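Local atomic coordinates of xylanase 10C (Pseudomonas cellulosa, PDB entry 1GNY), a protein that cleaves internal linkages of the xylan backbone through its C-terminal catalytic domain, the piece described here being its N-terminal xylan-binding module of family 15. Residues Q77-L82 against G129-G134; K88-C93 against L108-D113. All coordinates share one frame; numbering follows the deposited sequence.

Contact 1. Residues Q77-L82 against G129-G134; sequences QIFAQL and GIQAKG. With XYP (beta-D-xylopyranose), chain B; XYP (beta-D-xylopyranose), chain C.
Q77 and Q131 face each other as an antiparallel hydrogen-bonded pair, and their side chains run side by side in the same direction. The Q77 chain is extended, CG anti to the backbone N (chi1 176°), whereas CG of Q131 sits between its N and carbonyl carbon, which places it 3.7 Å from F79 CE1. NE2 of Q131 donates to OE1 of Q77 at 2.9 Å; OE1 lies in the amide plane of Q131, but the donor stands above the carbonyl plane of Q77, the two amides being turned 51° apart. OE1 of Q131 is held separately by S18. K133 brings CD to 3.5 Å from Q77 OE1. F79 crosses the Q131 side chain at about a right angle; NE2 of Q131 lies over one ring face, the backbone N of G129 over the other. Strands 75-82 and 126-133 are neighbours in the five-stranded antiparallel sheet of this beta-sandwich module, the sheet that carries the sugar-binding N16, Q81 and Q127. An alanine in place of Q131 would probably leave OE1 of Q77 without this donor and uncover part of the F79 ring. On the reverse face I78 CG1 meets I130 CD1 at 4.0 Å, with M61 touching both side chains. Further along the sugar-side face, Q81 NE2 donates to O4 of the chain B xylose at 3.0 Å, while Q127 and W86 also bond the Q81 amide.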
loop_
_atom_site.group_PDB
_atom_site.type_symbol
_atom_site.label_atom_id
_atom_site.label_comp_id
_atom_site.label_asym_id
_atom_site.label_seq_id
_atom_site.Cartn_x
_atom_site.Cartn_y
_atom_site.Cartn_z
ATOM N N GLN A 77 7.212 -0.391 0.015
ATOM C CA GLN A 77 6.587 -1.651 0.415
ATOM C C GLN A 77 5.069 -1.561 0.446
ATOM O O GLN A 77 4.525 -0.836 1.273
ATOM C CB GLN A 77 7.073 -2.088 1.804
ATOM C CG GLN A 77 6.385 -3.359 2.329
ATOM C CD GLN A 77 6.918 -3.831 3.670
ATOM O OE1 GLN A 77 7.407 -3.042 4.491
ATOM N NE2 GLN A 77 6.803 -5.128 3.902
ATOM N N ILE A 78 4.426 -2.254 -0.478
ATOM C CA ILE A 78 2.962 -2.498 -0.417
ATOM C C ILE A 78 2.805 -3.559 0.681
ATOM O O ILE A 78 3.520 -4.542 0.684
ATOM C CB ILE A 78 2.369 -2.976 -1.766
ATOM C CG1 ILE A 78 2.455 -1.873 -2.828
ATOM C CG2 ILE A 78 0.923 -3.455 -1.587
ATOM C CD1 ILE A 78 2.193 -2.351 -4.230
ATOM N N PHE A 79 1.803 -3.421 1.539
ATOM C CA PHE A 79 1.552 -4.387 2.614
ATOM C C PHE A 79 0.066 -4.493 2.925
ATOM O O PHE A 79 -0.707 -3.649 2.520
ATOM C CB PHE A 79 2.343 -4.004 3.881
ATOM C CG PHE A 79 1.921 -2.691 4.500
ATOM C CD1 PHE A 79 2.316 -1.469 3.963
ATOM C CD2 PHE A 79 1.087 -2.680 5.614
ATOM C CE1 PHE A 79 1.920 -0.258 4.529
ATOM C CE2 PHE A 79 0.656 -1.492 6.155
ATOM C CZ PHE A 79 1.087 -0.263 5.630
ATOM N N ALA A 80 -0.314 -5.519 3.679
ATOM C CA ALA A 80 -1.673 -5.702 4.148
ATOM C C ALA A 80 -1.592 -6.366 5.529
ATOM O O ALA A 80 -0.667 -7.115 5.804
ATOM C CB ALA A 80 -2.472 -6.552 3.170
ATOM N N GLN A 81 -2.526 -6.065 6.413
ATOM C CA GLN A 81 -2.517 -6.663 7.775
ATOM C C GLN A 81 -3.937 -6.624 8.359
ATOM O O GLN A 81 -4.787 -5.809 7.978
ATOM C CB GLN A 81 -1.531 -5.909 8.725
ATOM C CG GLN A 81 -1.856 -4.418 8.859
ATOM C CD GLN A 81 -0.776 -3.524 9.509
ATOM O OE1 GLN A 81 -0.701 -2.337 9.167
ATOM N NE2 GLN A 81 -0.029 -4.052 10.509
ATOM N N LEU A 82 -4.165 -7.499 9.309
ATOM C CA LEU A 82 -5.446 -7.573 10.011
ATOM C C LEU A 82 -5.600 -6.401 10.974
ATOM O O LEU A 82 -4.733 -6.175 11.788
ATOM C CB LEU A 82 -5.517 -8.902 10.767
ATOM C CG LEU A 82 -5.442 -10.156 9.898
ATOM C CD1 LEU A 82 -5.527 -11.414 10.798
ATOM C CD2 LEU A 82 -6.545 -10.200 8.850
ATOM N N GLY A 129 -1.952 -0.842 2.387
ATOM C CA GLY A 129 -1.316 0.409 2.017
ATOM C C GLY A 129 0.058 0.277 1.423
ATOM O O GLY A 129 0.405 -0.829 0.970
ATOM N N ILE A 130 0.760 1.398 1.378
ATOM C CA ILE A 130 2.149 1.472 0.873
ATOM C C ILE A 130 2.947 2.358 1.809
ATOM O O ILE A 130 2.448 3.382 2.277
ATOM C CB ILE A 130 2.195 1.948 -0.619
ATOM C CG1 ILE A 130 3.591 1.717 -1.224
ATOM C CG2 ILE A 130 1.667 3.358 -0.770
ATOM C CD1 ILE A 130 3.641 1.987 -2.756
ATOM N N GLN A 131 4.189 1.975 2.079
ATOM C CA GLN A 131 5.037 2.708 3.023
ATOM C C GLN A 131 6.489 2.788 2.546
ATOM O O GLN A 131 6.938 1.903 1.786
ATOM C CB GLN A 131 4.985 2.097 4.438
ATOM C CG GLN A 131 5.503 0.640 4.508
ATOM C CD GLN A 131 5.379 0.033 5.914
ATOM O OE1 GLN A 131 4.816 0.680 6.814
ATOM N NE2 GLN A 131 5.922 -1.202 6.105
ATOM N N ALA A 132 7.175 3.812 2.996
ATOM C CA ALA A 132 8.581 3.988 2.686
ATOM C C ALA A 132 9.415 3.139 3.648
ATOM O O ALA A 132 9.069 2.981 4.818
ATOM C CB ALA A 132 8.957 5.442 2.817
ATOM N N LYS A 133 10.531 2.627 3.153
ATOM C CA LYS A 133 11.478 1.868 3.981
ATOM C C LYS A 133 12.903 2.368 3.712
ATOM O O LYS A 133 13.310 2.473 2.560
ATOM C CB LYS A 133 11.447 0.365 3.690
ATOM C CG LYS A 133 10.094 -0.358 3.843
ATOM C CD LYS A 133 9.668 -0.447 5.247
ATOM C CE LYS A 133 10.326 -1.599 6.041
ATOM N NZ LYS A 133 10.196 -1.183 7.524
ATOM N N GLY A 134 13.645 2.587 4.784
ATOM C CA GLY A 134 15.030 3.048 4.738
ATOM C C GLY A 134 15.194 4.420 5.379
ATOM O O GLY A 134 14.799 4.607 6.510
HETATM C C1 XYP B . -0.678 0.908 13.782
HETATM C C2 XYP B . -0.390 0.882 12.289
HETATM C C3 XYP B . 0.112 -0.494 11.856
HETATM C C4 XYP B . 1.216 -0.986 12.797
HETATM C C5 XYP B . 0.738 -0.845 14.228
HETATM O O2 XYP B . -1.578 1.169 11.557
HETATM O O3 XYP B . 0.597 -0.445 10.523
HETATM O O4 XYP B . 1.454 -2.345 12.507
HETATM O O5 XYP B . 0.377 0.486 14.529
HETATM C C1 XYP C . 2.806 -2.818 12.529
HETATM C C2 XYP C . 2.816 -4.139 13.275
HETATM C C3 XYP C . 4.237 -4.672 13.262
HETATM C C4 XYP C . 4.743 -4.787 11.839
HETATM C C5 XYP C . 4.564 -3.446 11.164
HETATM O O2 XYP C . 2.402 -3.946 14.625
HETATM O O3 XYP C . 4.284 -5.987 13.784
HETATM O O4 XYP C . 6.127 -5.128 11.872
HETATM O O5 XYP C . 3.208 -2.986 11.254
#

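Contact 2. Residues K88-C93 against L108-D113; sequences KGEWDC and LTCTID. With XYP (beta-D-xylopyranose), chain D; XYP (beta-D-xylopyranose), chain C.
C93 and C110 are joined by a disulfide, SG to SG 2.0 Å, and this covalent link is the tightest part of the contact. The two cysteines reach it differently: SG of C110 is anti to its backbone N, that of C93 anti to its carbonyl carbon, and the bridge itself turns through a chi3 of 77°. I78, from strand 75-82 of the opposing sheet, packs on C110. Next to the bridge, E90 also reaches across, a bend at chi2 setting its CD beside the backbone of T111 and D113. OE1 of E90 receives the backbone N of D113 at 3.0 Å in a nearly straight bond (177°), approached on the anti side but 31° out of the carboxylate plane. OE2 takes the backbone N of D92 on its anti lone pair, so one carboxylate grips both segments, although E114 brings a like charge close to OE1. In the fold, this joins the chain leaving strand 85-90, at the margin of the five-stranded sheet, to the end of strand 106-111, which pairs with strand 58-65 in the second layer of the beta-sandwich. The outer side is looser: T111 and D113 are exposed, and a water is bound only weakly by D92 OD2 and D113 O. The CB of W91 is directed away from 108-113, and its indole forms part of the xylan site. Xylose D lays C5 over one indole face, offset toward the rim and 3.6 Å from CG, while CH2 of W91 comes within 3.5 Å of O5 in xylose C; NE1 is held by the carbonyl O of S87.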
loop_
_atom_site.group_PDB
_atom_site.type_symbol
_atom_site.label_atom_id
_atom_site.label_comp_id
_atom_site.label_asym_id
_atom_site.label_seq_id
_atom_site.Cartn_x
_atom_site.Cartn_y
_atom_site.Cartn_z
ATOM N N LYS A 88 -0.076 -9.819 12.138
ATOM C CA LYS A 88 -0.533 -10.786 11.171
ATOM C C LYS A 88 -0.757 -10.072 9.832
ATOM O O LYS A 88 -1.714 -9.296 9.687
ATOM C CB LYS A 88 -1.831 -11.427 11.672
ATOM C CG LYS A 88 -1.785 -12.009 13.106
ATOM C CD LYS A 88 -0.654 -13.019 13.290
ATOM C CE LYS A 88 -0.517 -13.515 14.741
ATOM N NZ LYS A 88 -1.779 -14.108 15.239
ATOM N N GLY A 89 0.123 -10.334 8.885
ATOM C CA GLY A 89 0.060 -9.660 7.589
ATOM C C GLY A 89 0.867 -10.232 6.461
ATOM O O GLY A 89 1.399 -11.336 6.545
ATOM N N GLU A 90 0.890 -9.459 5.382
ATOM C CA GLU A 90 1.651 -9.775 4.170
ATOM C C GLU A 90 2.804 -8.770 4.145
ATOM O O GLU A 90 2.614 -7.595 3.849
ATOM C CB GLU A 90 0.823 -9.634 2.877
ATOM C CG GLU A 90 1.630 -9.916 1.596
ATOM C CD GLU A 90 2.359 -11.262 1.619
ATOM O OE1 GLU A 90 1.689 -12.311 1.550
ATOM O OE2 GLU A 90 3.611 -11.271 1.737
ATOM N N TRP A 91 3.999 -9.273 4.426
ATOM C CA TRP A 91 5.211 -8.463 4.577
ATOM C C TRP A 91 6.312 -8.769 3.535
ATOM O O TRP A 91 7.415 -8.249 3.636
ATOM C CB TRP A 91 5.771 -8.762 5.990
ATOM C CG TRP A 91 4.736 -8.525 7.067
ATOM C CD1 TRP A 91 4.125 -9.449 7.876
ATOM C CD2 TRP A 91 4.190 -7.263 7.424
ATOM N NE1 TRP A 91 3.233 -8.822 8.714
ATOM C CE2 TRP A 91 3.258 -7.480 8.464
ATOM C CE3 TRP A 91 4.432 -5.946 6.997
ATOM C CZ2 TRP A 91 2.545 -6.434 9.063
ATOM C CZ3 TRP A 91 3.727 -4.909 7.597
ATOM C CH2 TRP A 91 2.789 -5.165 8.605
ATOM N N ASP A 92 6.007 -9.570 2.534
ATOM C CA ASP A 92 7.053 -10.033 1.578
ATOM C C ASP A 92 7.153 -9.273 0.231
ATOM O O ASP A 92 7.947 -9.667 -0.657
ATOM C CB ASP A 92 6.905 -11.548 1.318
ATOM C CG ASP A 92 7.081 -12.399 2.587
ATOM O OD1 ASP A 92 7.843 -12.020 3.515
ATOM O OD2 ASP A 92 6.459 -13.477 2.739
ATOM N N CYS A 93 6.403 -8.186 0.089
ATOM C CA CYS A 93 6.431 -7.384 -1.131
ATOM C C CYS A 93 7.395 -6.227 -0.945
ATOM O O CYS A 93 7.446 -5.635 0.125
ATOM C CB CYS A 93 5.040 -6.863 -1.462
ATOM S SG CYS A 93 3.848 -8.185 -1.801
ATOM N N LEU A 108 3.204 -0.799 -9.425
ATOM C CA LEU A 108 3.780 -1.724 -8.458
ATOM C C LEU A 108 2.733 -2.753 -8.053
ATOM O O LEU A 108 1.572 -2.424 -7.878
ATOM C CB LEU A 108 4.252 -0.978 -7.218
ATOM C CG LEU A 108 5.281 0.124 -7.475
ATOM C CD1 LEU A 108 5.664 0.794 -6.184
ATOM C CD2 LEU A 108 6.529 -0.402 -8.171
ATOM N N THR A 109 3.158 -4.006 -7.942
ATOM C CA THR A 109 2.238 -5.088 -7.617
ATOM C C THR A 109 2.692 -5.912 -6.418
ATOM O O THR A 109 3.894 -5.982 -6.073
ATOM C CB THR A 109 1.929 -6.003 -8.822
ATOM O OG1 THR A 109 3.084 -6.788 -9.138
ATOM C CG2 THR A 109 1.598 -5.250 -10.081
ATOM N N CYS A 110 1.704 -6.547 -5.786
ATOM C CA CYS A 110 1.925 -7.337 -4.592
ATOM C C CYS A 110 0.922 -8.455 -4.525
ATOM O O CYS A 110 -0.277 -8.203 -4.566
ATOM C CB CYS A 110 1.771 -6.472 -3.334
ATOM S SG CYS A 110 2.002 -7.350 -1.781
ATOM N N THR A 111 1.406 -9.687 -4.468
ATOM C CA THR A 111 0.519 -10.859 -4.318
ATOM C C THR A 111 0.424 -11.263 -2.838
ATOM O O THR A 111 1.440 -11.485 -2.168
ATOM C CB THR A 111 1.006 -12.062 -5.134
ATOM O OG1 THR A 111 0.950 -11.761 -6.525
ATOM C CG2 THR A 111 0.075 -13.244 -5.004
ATOM N N ILE A 112 -0.801 -11.367 -2.341
ATOM C CA ILE A 112 -1.037 -11.830 -0.968
ATOM C C ILE A 112 -1.025 -13.362 -0.982
ATOM O O ILE A 112 -1.809 -13.984 -1.683
ATOM C CB ILE A 112 -2.397 -11.310 -0.405
ATOM C CG1 ILE A 112 -2.390 -9.779 -0.286
ATOM C CG2 ILE A 112 -2.708 -11.984 0.932
ATOM C CD1 ILE A 112 -3.791 -9.128 0.008
ATOM N N ASP A 113 -0.131 -13.961 -0.211
ATOM C CA ASP A 113 -0.010 -15.422 -0.135
ATOM C C ASP A 113 0.623 -15.839 1.213
ATOM O O ASP A 113 1.850 -15.857 1.351
ATOM C CB ASP A 113 0.829 -15.928 -1.305
ATOM C CG ASP A 113 0.966 -17.453 -1.341
ATOM O OD1 ASP A 113 0.230 -18.178 -0.632
ATOM O OD2 ASP A 113 1.822 -18.008 -2.065
HETATM C C1 XYP D . 6.529 -5.925 10.788
HETATM C C2 XYP D . 7.999 -5.654 10.548
HETATM C C3 XYP D . 8.565 -6.596 9.512
HETATM C C4 XYP D . 8.171 -8.018 9.842
HETATM C C5 XYP D . 6.666 -8.063 10.046
HETATM O O2 XYP D . 8.204 -4.312 10.131
HETATM O O3 XYP D . 9.973 -6.490 9.422
HETATM O O4 XYP D . 8.546 -8.776 8.720
HETATM O O5 XYP D . 6.286 -7.200 11.107
HETATM C C1 XYP C . 2.806 -2.818 12.529
HETATM C C2 XYP C . 2.816 -4.139 13.275
HETATM C C3 XYP C . 4.237 -4.672 13.262
HETATM C C4 XYP C . 4.743 -4.787 11.839
HETATM C C5 XYP C . 4.564 -3.446 11.164
HETATM O O2 XYP C . 2.402 -3.946 14.625
HETATM O O3 XYP C . 4.284 -5.987 13.784
HETATM O O4 XYP C . 6.127 -5.128 11.872
HETATM O O5 XYP C . 3.208 -2.986 11.254
HETATM O O HOH W 1 4.517 -14.218 0.139
#

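How the contacts relate
From the N terminus the chain first enters 77-82, turns, and comes back in strand 85-90, whose last residues begin 88-93, with backbone bonds between A80 and E90 and between L82 and K88. It then leaves that sheet and reaches 108-113 in the opposing one, where contact 2 closes a short loop of 14 intervening residues. Only afterwards does it return as 129-134 on the far side of 77-82, so contact 1 closes the longer loop and encloses contact 2 entirely. Contact 1 joins neighbouring strands within one sheet; contact 2 ties that sheet's margin to the second layer. Both touch the chain C xylose, Q81 by a weak hydrogen bond and W91 through its ring, and these side chains meet.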